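Local coordinates for protein pectate lyase (Bacillus, PDB 3VMV) that probably cleaves pectate (polygalacturonate) as a secreted polysaccharide lyase of family 1, an enzyme for breaking down plant pectin, at residues Gln108-His114 with Asp135-Ser141; Asp228-Arg234 with Gly263-Tyr269; Ala237-Val241 with Thr296-Pro300. One frame throughout, in Å; residues are numbered along the deposited sequence.

Interaction 1: residues Gln108-His114 with Asp135-Ser141; sequences QNVSIHH and DHNEFYS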
loop_
_atom_site.group_PDB
_atom_site.type_symbol
_atom_site.label_atom_id
_atom_site.label_comp_id
_atom_site.label_asym_id
_atom_site.label_seq_id
_atom_site.Cartn_x
_atom_site.Cartn_y
_atom_site.Cartn_z
ATOM N N GLN A 108 10.928 -1.399 -2.939
ATOM C CA GLN A 108 10.749 -1.868 -4.309
ATOM C C GLN A 108 11.260 -3.281 -4.467
ATOM O O GLN A 108 12.337 -3.670 -3.935
ATOM C CB GLN A 108 11.527 -0.917 -5.197
ATOM C CG GLN A 108 11.353 -1.179 -6.677
ATOM C CD GLN A 108 11.985 -0.081 -7.506
ATOM O OE1 GLN A 108 11.329 0.563 -8.364
ATOM N NE2 GLN A 108 13.248 0.129 -7.286
ATOM N N ASN A 109 10.559 -4.058 -5.290
ATOM C CA ASN A 109 11.009 -5.398 -5.669
ATOM C C ASN A 109 11.265 -6.367 -4.511
ATOM O O ASN A 109 12.223 -7.154 -4.551
ATOM C CB ASN A 109 12.267 -5.332 -6.555
ATOM C CG ASN A 109 12.507 -6.615 -7.328
ATOM O OD1 ASN A 109 11.567 -7.204 -7.894
ATOM N ND2 ASN A 109 13.771 -7.058 -7.351
ATOM N N VAL A 110 10.435 -6.282 -3.478
ATOM C CA VAL A 110 10.496 -7.297 -2.411
ATOM C C VAL A 110 9.167 -8.054 -2.267
ATOM O O VAL A 110 8.098 -7.547 -2.637
ATOM C CB VAL A 110 10.880 -6.651 -1.018
ATOM C CG1 VAL A 110 12.236 -5.998 -1.098
ATOM C CG2 VAL A 110 9.789 -5.632 -0.584
ATOM N N SER A 111 9.227 -9.255 -1.692
ATOM C CA SER A 111 8.025 -9.994 -1.353
ATOM C C SER A 111 7.921 -9.995 0.152
ATOM O O SER A 111 8.908 -10.325 0.812
ATOM C CB SER A 111 8.110 -11.432 -1.832
ATOM O OG SER A 111 8.262 -11.456 -3.256
ATOM N N ILE A 112 6.768 -9.615 0.683
ATOM C CA ILE A 112 6.595 -9.559 2.144
ATOM C C ILE A 112 5.328 -10.299 2.444
ATOM O O ILE A 112 4.241 -9.943 1.907
ATOM C CB ILE A 112 6.463 -8.098 2.648
ATOM C CG1 ILE A 112 7.666 -7.262 2.165
ATOM C CG2 ILE A 112 6.359 -8.103 4.209
ATOM C CD1 ILE A 112 7.668 -5.834 2.711
ATOM N N HIS A 113 5.403 -11.313 3.306
ATOM C CA HIS A 113 4.258 -12.179 3.417
ATOM C C HIS A 113 4.158 -12.910 4.756
ATOM O O HIS A 113 5.107 -13.049 5.496
ATOM C CB HIS A 113 4.282 -13.196 2.254
ATOM C CG HIS A 113 5.452 -14.138 2.315
ATOM N ND1 HIS A 113 5.372 -15.385 2.903
ATOM C CD2 HIS A 113 6.727 -14.020 1.866
ATOM C CE1 HIS A 113 6.545 -15.992 2.817
ATOM N NE2 HIS A 113 7.389 -15.184 2.197
ATOM N N HIS A 114 2.927 -13.320 5.041
ATOM C CA HIS A 114 2.583 -14.076 6.245
ATOM C C HIS A 114 3.047 -13.307 7.477
ATOM O O HIS A 114 3.579 -13.912 8.421
ATOM C CB HIS A 114 3.128 -15.508 6.227
ATOM C CG HIS A 114 2.514 -16.342 5.155
ATOM N ND1 HIS A 114 3.022 -16.395 3.871
ATOM C CD2 HIS A 114 1.398 -17.107 5.156
ATOM C CE1 HIS A 114 2.267 -17.203 3.140
ATOM N NE2 HIS A 114 1.284 -17.662 3.900
ATOM N N ASP A 135 6.695 0.036 -4.769
ATOM C CA ASP A 135 6.645 -0.317 -6.199
ATOM C C ASP A 135 7.155 -1.714 -6.479
ATOM O O ASP A 135 8.196 -2.125 -6.012
ATOM C CB ASP A 135 7.474 0.722 -6.954
ATOM C CG ASP A 135 7.542 0.448 -8.461
ATOM O OD1 ASP A 135 6.543 0.742 -9.131
ATOM O OD2 ASP A 135 8.573 -0.061 -8.920
ATOM N N HIS A 136 6.426 -2.467 -7.288
ATOM C CA HIS A 136 6.928 -3.741 -7.799
ATOM C C HIS A 136 7.237 -4.762 -6.712
ATOM O O HIS A 136 8.193 -5.508 -6.798
ATOM C CB HIS A 136 8.134 -3.538 -8.743
ATOM C CG HIS A 136 7.741 -3.224 -10.156
ATOM N ND1 HIS A 136 7.769 -1.945 -10.667
ATOM C CD2 HIS A 136 7.268 -4.020 -11.150
ATOM C CE1 HIS A 136 7.402 -1.978 -11.944
ATOM N NE2 HIS A 136 7.070 -3.221 -12.255
ATOM N N ASN A 137 6.362 -4.795 -5.707
ATOM C CA ASN A 137 6.455 -5.780 -4.642
ATOM C C ASN A 137 5.335 -6.812 -4.735
ATOM O O ASN A 137 4.414 -6.678 -5.550
ATOM C CB ASN A 137 6.348 -5.082 -3.308
ATOM C CG ASN A 137 7.300 -3.894 -3.183
ATOM O OD1 ASN A 137 6.846 -2.708 -3.039
ATOM N ND2 ASN A 137 8.565 -4.159 -3.183
ATOM N N GLU A 138 5.393 -7.808 -3.850
ATOM C CA GLU A 138 4.313 -8.784 -3.734
ATOM C C GLU A 138 4.027 -8.951 -2.265
ATOM O O GLU A 138 4.939 -9.110 -1.474
ATOM C CB GLU A 138 4.671 -10.126 -4.382
ATOM C CG GLU A 138 4.891 -9.934 -5.878
ATOM C CD GLU A 138 5.098 -11.200 -6.678
ATOM O OE1 GLU A 138 4.728 -12.315 -6.230
ATOM O OE2 GLU A 138 5.613 -11.099 -7.817
ATOM N N PHE A 139 2.739 -8.947 -1.940
ATOM C CA PHE A 139 2.275 -9.013 -0.558
ATOM C C PHE A 139 1.211 -10.063 -0.473
ATOM O O PHE A 139 0.281 -10.059 -1.300
ATOM C CB PHE A 139 1.666 -7.680 -0.123
ATOM C CG PHE A 139 2.557 -6.476 -0.386
ATOM C CD1 PHE A 139 3.746 -6.312 0.313
ATOM C CD2 PHE A 139 2.172 -5.502 -1.295
ATOM C CE1 PHE A 139 4.588 -5.216 0.092
ATOM C CE2 PHE A 139 2.988 -4.379 -1.514
ATOM C CZ PHE A 139 4.195 -4.229 -0.831
ATOM N N TYR A 140 1.262 -10.943 0.527
ATOM C CA TYR A 140 0.248 -11.996 0.582
ATOM C C TYR A 140 0.233 -12.649 1.960
ATOM O O TYR A 140 1.193 -12.487 2.722
ATOM C CB TYR A 140 0.467 -13.038 -0.528
ATOM C CG TYR A 140 1.837 -13.654 -0.629
ATOM C CD1 TYR A 140 2.122 -14.887 -0.020
ATOM C CD2 TYR A 140 2.842 -13.026 -1.358
ATOM C CE1 TYR A 140 3.349 -15.479 -0.164
ATOM C CE2 TYR A 140 4.107 -13.616 -1.489
ATOM C CZ TYR A 140 4.333 -14.843 -0.889
ATOM O OH TYR A 140 5.567 -15.475 -0.953
ATOM N N SER A 141 -0.828 -13.388 2.259
ATOM C CA SER A 141 -0.815 -14.273 3.437
ATOM C C SER A 141 -1.636 -15.502 3.075
ATOM O O SER A 141 -1.185 -16.263 2.212
ATOM C CB SER A 141 -1.246 -13.569 4.742
ATOM O OG SER A 141 -2.604 -13.196 4.757
HETATM O O HOH W 1 6.585 -13.418 -4.176
#
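How neighbouring coils of a parallel beta-helix repeat one another is plain when 108-114 is followed beside 135-141, one turn further along the chain. Q108 pairs with D135 as the two preceding strands end, Q108 CA lying 3.1 Å from D135 O. N109 then takes a left-handed helical conformation, which bends the chain, and H136 does the same in the next coil; N109 N donates to D135 O (3.1 Å). The N109 side chain finds its partners outside 135-141: ND2 bonds to G85 O and G87 O, OD1 to G323 N. At V110 the chain straightens, and its O accepts from E138 N (3.0 Å). S111 and E138 pair on the outer face, where a water bridges S111 OG (2.7 Å) and E138 OE1 (3.0 Å), while E138 OE2 accepts from V322 N. I112 faces the interior with F139, its CB 4.0 Å from F139 CD1; its N donates to E138 O (2.9 Å), and its O accepts a weak bond from Y140 N (3.4 Å). H113 returns to the outside: its CB lies over the Y140 ring, 3.4 Å from the centroid, the two rings being nearly parallel yet barely overlapping. H114 bends left-handed again, gives N to Y140 O (3.0 Å), is hydrogen-bonded through ND1 to H113 ND1 (2.7 Å; either may donate), and has S141 CA over its ring. The strand axes of 111-113 and 138-140 run 4.8 Å apart at 10°, and this in-register stacking of bend and strand is the signature of the right-handed parallel beta-helix of pectate lyases.

Interaction 2: residues Asp228-Arg234 with Gly263-Tyr269; sequences DTAINSR and GPVGWFY. With SO4 (sulfate ion), chain C.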
loop_
_atom_site.group_PDB
_atom_site.type_symbol
_atom_site.label_atom_id
_atom_site.label_comp_id
_atom_site.label_asym_id
_atom_site.label_seq_id
_atom_site.Cartn_x
_atom_site.Cartn_y
_atom_site.Cartn_z
ATOM N N ASP A 228 -15.705 -10.056 -0.481
ATOM C CA ASP A 228 -16.735 -9.259 0.172
ATOM C C ASP A 228 -16.913 -7.883 -0.485
ATOM O O ASP A 228 -17.948 -7.630 -1.120
ATOM C CB ASP A 228 -16.491 -9.181 1.681
ATOM C CG ASP A 228 -17.789 -8.988 2.457
ATOM O OD1 ASP A 228 -18.716 -9.817 2.329
ATOM O OD2 ASP A 228 -17.882 -8.004 3.201
ATOM N N THR A 229 -15.949 -6.987 -0.312
ATOM C CA THR A 229 -15.997 -5.667 -0.960
ATOM C C THR A 229 -14.584 -5.217 -1.327
ATOM O O THR A 229 -13.586 -5.683 -0.764
ATOM C CB THR A 229 -16.580 -4.588 -0.035
ATOM O OG1 THR A 229 -15.804 -4.499 1.148
ATOM C CG2 THR A 229 -18.048 -4.945 0.378
ATOM N N ALA A 230 -14.498 -4.244 -2.240
ATOM C CA ALA A 230 -13.192 -3.700 -2.586
ATOM C C ALA A 230 -12.978 -2.304 -2.041
ATOM O O ALA A 230 -12.608 -2.144 -0.875
ATOM C CB ALA A 230 -12.995 -3.729 -4.136
ATOM N N ILE A 231 -13.241 -1.279 -2.829
ATOM C CA ILE A 231 -12.988 0.113 -2.359
ATOM C C ILE A 231 -14.085 0.595 -1.406
ATOM O O ILE A 231 -15.265 0.605 -1.769
ATOM C CB ILE A 231 -12.955 1.043 -3.568
ATOM C CG1 ILE A 231 -11.912 0.586 -4.584
ATOM C CG2 ILE A 231 -12.663 2.501 -3.115
ATOM C CD1 ILE A 231 -12.060 1.272 -5.937
ATOM N N ASN A 232 -13.696 0.953 -0.168
ATOM C CA ASN A 232 -14.654 1.353 0.833
ATOM C C ASN A 232 -14.326 2.781 1.203
ATOM O O ASN A 232 -13.345 3.018 1.872
ATOM C CB ASN A 232 -14.531 0.438 2.047
ATOM C CG ASN A 232 -15.594 0.731 3.110
ATOM O OD1 ASN A 232 -16.462 1.589 2.929
ATOM N ND2 ASN A 232 -15.554 -0.031 4.227
ATOM N N SER A 233 -15.166 3.720 0.751
ATOM C CA SER A 233 -14.904 5.130 0.949
ATOM C C SER A 233 -15.771 5.680 2.066
ATOM O O SER A 233 -17.014 5.657 1.963
ATOM C CB SER A 233 -15.180 5.875 -0.373
ATOM O OG SER A 233 -14.801 7.241 -0.290
ATOM N N ARG A 234 -15.108 6.183 3.120
ATOM C CA ARG A 234 -15.754 6.523 4.385
ATOM C C ARG A 234 -15.434 7.937 4.821
ATOM O O ARG A 234 -14.351 8.449 4.518
ATOM C CB ARG A 234 -15.254 5.541 5.481
ATOM C CG ARG A 234 -15.844 4.132 5.295
ATOM C CD ARG A 234 -14.988 3.032 5.884
ATOM N NE ARG A 234 -15.154 2.952 7.334
ATOM C CZ ARG A 234 -15.066 1.817 8.008
ATOM N NH1 ARG A 234 -15.231 1.845 9.324
ATOM N NH2 ARG A 234 -14.837 0.651 7.372
ATOM N N GLY A 263 -19.689 -4.534 -3.364
ATOM C CA GLY A 263 -19.208 -4.502 -4.738
ATOM C C GLY A 263 -17.874 -3.792 -4.816
ATOM O O GLY A 263 -17.097 -3.764 -3.867
ATOM N N PRO A 264 -17.586 -3.188 -5.971
ATOM C CA PRO A 264 -16.246 -2.662 -6.239
ATOM C C PRO A 264 -15.939 -1.341 -5.519
ATOM O O PRO A 264 -14.770 -1.033 -5.278
ATOM C CB PRO A 264 -16.243 -2.482 -7.769
ATOM C CG PRO A 264 -17.708 -2.249 -8.109
ATOM C CD PRO A 264 -18.491 -3.084 -7.128
ATOM N N VAL A 265 -16.981 -0.579 -5.236
ATOM C CA VAL A 265 -16.848 0.674 -4.508
ATOM C C VAL A 265 -18.145 0.967 -3.777
ATOM O O VAL A 265 -19.214 0.561 -4.233
ATOM C CB VAL A 265 -16.440 1.832 -5.487
ATOM C CG1 VAL A 265 -17.494 2.084 -6.524
ATOM C CG2 VAL A 265 -16.064 3.121 -4.717
ATOM N N GLY A 266 -18.041 1.633 -2.627
ATOM C CA GLY A 266 -19.216 2.066 -1.886
ATOM C C GLY A 266 -18.820 2.375 -0.466
ATOM O O GLY A 266 -17.629 2.612 -0.189
ATOM N N TRP A 267 -19.820 2.368 0.421
ATOM C CA TRP A 267 -19.596 2.676 1.827
ATOM C C TRP A 267 -20.093 1.460 2.589
ATOM O O TRP A 267 -21.274 1.121 2.469
ATOM C CB TRP A 267 -20.416 3.920 2.212
ATOM C CG TRP A 267 -20.399 4.178 3.709
ATOM C CD1 TRP A 267 -19.369 3.879 4.568
ATOM C CD2 TRP A 267 -21.426 4.786 4.507
ATOM N NE1 TRP A 267 -19.702 4.249 5.841
ATOM C CE2 TRP A 267 -20.949 4.819 5.834
ATOM C CE3 TRP A 267 -22.695 5.295 4.236
ATOM C CZ2 TRP A 267 -21.709 5.329 6.885
ATOM C CZ3 TRP A 267 -23.443 5.809 5.275
ATOM C CH2 TRP A 267 -22.939 5.829 6.586
ATOM N N PHE A 268 -19.186 0.831 3.343
ATOM C CA PHE A 268 -19.468 -0.446 4.007
ATOM C C PHE A 268 -18.972 -0.465 5.450
ATOM O O PHE A 268 -18.000 0.213 5.803
ATOM C CB PHE A 268 -18.762 -1.579 3.254
ATOM C CG PHE A 268 -18.977 -1.542 1.766
ATOM C CD1 PHE A 268 -20.235 -1.816 1.230
ATOM C CD2 PHE A 268 -17.940 -1.228 0.916
ATOM C CE1 PHE A 268 -20.410 -1.800 -0.162
ATOM C CE2 PHE A 268 -18.129 -1.211 -0.474
ATOM C CZ PHE A 268 -19.354 -1.483 -0.995
ATOM N N TYR A 269 -19.673 -1.256 6.267
ATOM C CA TYR A 269 -19.173 -1.777 7.569
ATOM C C TYR A 269 -19.238 -0.806 8.742
ATOM O O TYR A 269 -19.549 -1.214 9.857
ATOM C CB TYR A 269 -17.715 -2.280 7.507
ATOM C CG TYR A 269 -17.407 -3.265 6.390
ATOM C CD1 TYR A 269 -18.263 -4.307 6.079
ATOM C CD2 TYR A 269 -16.236 -3.136 5.674
ATOM C CE1 TYR A 269 -17.953 -5.205 5.051
ATOM C CE2 TYR A 269 -15.916 -4.007 4.637
ATOM C CZ TYR A 269 -16.770 -5.042 4.339
ATOM O OH TYR A 269 -16.431 -5.934 3.331
HETATM S S SO4 C . -13.952 -1.838 10.006
HETATM O O1 SO4 C . -14.253 -0.516 10.609
HETATM O O2 SO4 C . -12.507 -2.071 10.079
HETATM O O3 SO4 C . -14.684 -2.876 10.731
HETATM O O4 SO4 C . -14.339 -1.859 8.584
#
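This is a parallel strand pairing between successive coils of the beta-helix, extended by side chains beyond the end of the short strand 265-266. Strand 231-234 supplies one side, and I231 and V265 turn inward together, with their CG2 atoms 3.8 Å apart. The backbone bonds run from A230 N to G263 O (3.1 Å), I231 N to P264 O (2.9 Å) and S233 N to G266 O (2.9 Å), with a weak one from G266 N to I231 O (3.1 Å). Past G266 the second segment leaves the strand, and N232 continues the pairing with its amide: OD1 accepts from F268 N (2.9 Å) while ND2 donates to F268 O (2.9 Å). Earlier in the first segment, T229 lays CG2 over the face of the F268 ring, 3.6 Å from its centroid. Y269 reaches back to the same end, its OH donating to D228 OD2 at 2.5 Å; D228 also forms a salt bridge with K262. R234 packs CG against W267 CD1 (3.6 Å) and extends its guanidinium past Y269 to a sulfate, probably from the crystallisation liquor, with NH1 2.9 Å from sulfate O1 and NH2 2.8 Å from sulfate O4.

Interaction 3: residues Ala237-Val241 with Thr296-Pro300; sequences ARVFV and TNFTP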
loop_
_atom_site.group_PDB
_atom_site.type_symbol
_atom_site.label_atom_id
_atom_site.label_comp_id
_atom_site.label_asym_id
_atom_site.label_seq_id
_atom_site.Cartn_x
_atom_site.Cartn_y
_atom_site.Cartn_z
ATOM N N ALA A 237 -13.907 10.714 2.561
ATOM C CA ALA A 237 -12.888 10.344 1.569
ATOM C C ALA A 237 -13.373 10.692 0.169
ATOM O O ALA A 237 -14.553 10.713 -0.084
ATOM C CB ALA A 237 -12.602 8.854 1.621
ATOM N N ARG A 238 -12.439 11.007 -0.731
ATOM C CA ARG A 238 -12.786 11.179 -2.155
ATOM C C ARG A 238 -11.871 10.305 -2.968
ATOM O O ARG A 238 -10.636 10.484 -2.894
ATOM C CB ARG A 238 -12.576 12.630 -2.590
ATOM C CG ARG A 238 -13.537 13.562 -1.839
ATOM C CD ARG A 238 -13.467 14.987 -2.362
ATOM N NE ARG A 238 -12.110 15.517 -2.262
ATOM C CZ ARG A 238 -11.818 16.761 -2.625
ATOM N NH1 ARG A 238 -10.597 17.217 -2.547
ATOM N NH2 ARG A 238 -12.776 17.534 -3.129
ATOM N N VAL A 239 -12.444 9.342 -3.701
ATOM C CA VAL A 239 -11.592 8.436 -4.484
ATOM C C VAL A 239 -11.942 8.508 -5.961
ATOM O O VAL A 239 -13.116 8.323 -6.326
ATOM C CB VAL A 239 -11.624 6.969 -3.942
ATOM C CG1 VAL A 239 -12.981 6.389 -3.952
ATOM C CG2 VAL A 239 -10.676 6.075 -4.755
ATOM N N PHE A 240 -10.962 8.888 -6.788
ATOM C CA PHE A 240 -11.148 8.861 -8.245
ATOM C C PHE A 240 -10.778 7.473 -8.742
ATOM O O PHE A 240 -9.600 7.081 -8.639
ATOM C CB PHE A 240 -10.310 9.981 -8.894
ATOM C CG PHE A 240 -10.437 10.056 -10.414
ATOM C CD1 PHE A 240 -11.647 9.773 -11.026
ATOM C CD2 PHE A 240 -9.368 10.499 -11.187
ATOM C CE1 PHE A 240 -11.784 9.894 -12.407
ATOM C CE2 PHE A 240 -9.494 10.599 -12.571
ATOM C CZ PHE A 240 -10.693 10.304 -13.180
ATOM N N VAL A 241 -11.771 6.724 -9.217
ATOM C CA VAL A 241 -11.614 5.319 -9.647
ATOM C C VAL A 241 -11.661 5.341 -11.146
ATOM O O VAL A 241 -12.722 5.481 -11.726
ATOM C CB VAL A 241 -12.717 4.475 -9.065
ATOM C CG1 VAL A 241 -12.542 2.989 -9.398
ATOM C CG2 VAL A 241 -12.802 4.721 -7.539
ATOM N N THR A 296 -18.674 12.433 -6.573
ATOM C CA THR A 296 -17.800 13.594 -6.497
ATOM C C THR A 296 -17.163 13.810 -7.869
ATOM O O THR A 296 -17.053 12.846 -8.651
ATOM C CB THR A 296 -16.692 13.452 -5.392
ATOM O OG1 THR A 296 -15.852 14.620 -5.405
ATOM C CG2 THR A 296 -15.786 12.213 -5.577
ATOM N N ASN A 297 -16.754 15.060 -8.131
ATOM C CA ASN A 297 -15.980 15.405 -9.324
ATOM C C ASN A 297 -14.474 15.380 -9.060
ATOM O O ASN A 297 -13.685 15.738 -9.952
ATOM C CB ASN A 297 -16.331 16.811 -9.807
ATOM C CG ASN A 297 -17.773 16.958 -10.191
ATOM O OD1 ASN A 297 -18.464 17.886 -9.738
ATOM N ND2 ASN A 297 -18.245 16.055 -11.034
ATOM N N PHE A 298 -14.068 14.977 -7.851
ATOM C CA PHE A 298 -12.644 14.940 -7.477
ATOM C C PHE A 298 -11.751 14.293 -8.548
ATOM O O PHE A 298 -11.988 13.151 -8.978
ATOM C CB PHE A 298 -12.437 14.201 -6.156
ATOM C CG PHE A 298 -10.990 13.970 -5.839
ATOM C CD1 PHE A 298 -10.163 15.007 -5.474
ATOM C CD2 PHE A 298 -10.452 12.705 -6.007
ATOM C CE1 PHE A 298 -8.797 14.777 -5.218
ATOM C CE2 PHE A 298 -9.111 12.472 -5.758
ATOM C CZ PHE A 298 -8.276 13.508 -5.368
ATOM N N THR A 299 -10.734 15.060 -8.966
ATOM C CA THR A 299 -9.617 14.616 -9.809
ATOM C C THR A 299 -8.324 15.088 -9.114
ATOM O O THR A 299 -8.289 16.179 -8.524
ATOM C CB THR A 299 -9.792 15.354 -11.166
ATOM O OG1 THR A 299 -11.043 14.938 -11.756
ATOM C CG2 THR A 299 -8.707 15.055 -12.116
ATOM N N PRO A 300 -7.240 14.285 -9.185
ATOM C CA PRO A 300 -6.037 14.632 -8.440
ATOM C C PRO A 300 -5.248 15.743 -9.140
ATOM O O PRO A 300 -5.341 15.960 -10.356
ATOM C CB PRO A 300 -5.234 13.318 -8.435
ATOM C CG PRO A 300 -5.655 12.647 -9.764
ATOM C CD PRO A 300 -7.113 12.989 -9.883
#
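F298, R238 and F240 account for most of the 342 Å² buried here, where a long loop lies across the outside of strand 238-242. F298 points at the strand between the other two. On one flank its CD1 is 3.7 Å from R238 NH1 and lies over a face of the guanidinium, which is held by a salt bridge from R238 NE to D215. On the other flank its CD2 is 4.0 Å from F240 CB, and F298 O comes within 3.6 Å of that same CB. The F240 ring also meets P300, CD2 to CD at 3.6 Å, and has H217 nearly parallel to it beyond. An ST turn shapes the loop just before F298, whose N donates to T296 OG1 (3.0 Å). F298 O accepts a hydrogen bond from N278 ND2, in the strand beside 238-242. Between the segments, rings and aliphatic carbons pack, with the R238 guanidinium against the F298 ring; shape fits 296-300 to strand 238-242, and the polar tie goes to the neighbouring strand.

Overall arrangement
All three contacts belong to one beta-helix, but they sample different relations within it: two join successive coils, and interaction 3 lays a loop on the outer wall. Interaction 1 stands apart, its centre 24 Å from that of interaction 2 and 27 Å from that of interaction 3, with nearest atoms about 14 and 17 Å away. Interactions 2 and 3 have centres 15 Å apart and touch, because strands 231-234 and 238-242 follow each other round one coil: in the interior, I231 CD1 meets V241 CG2 at 3.9 Å and I231 CG2 meets V239 CG1 at 4.0 Å. The bound sulfate belongs to interaction 2, held by R234 beside R212 of the preceding coil.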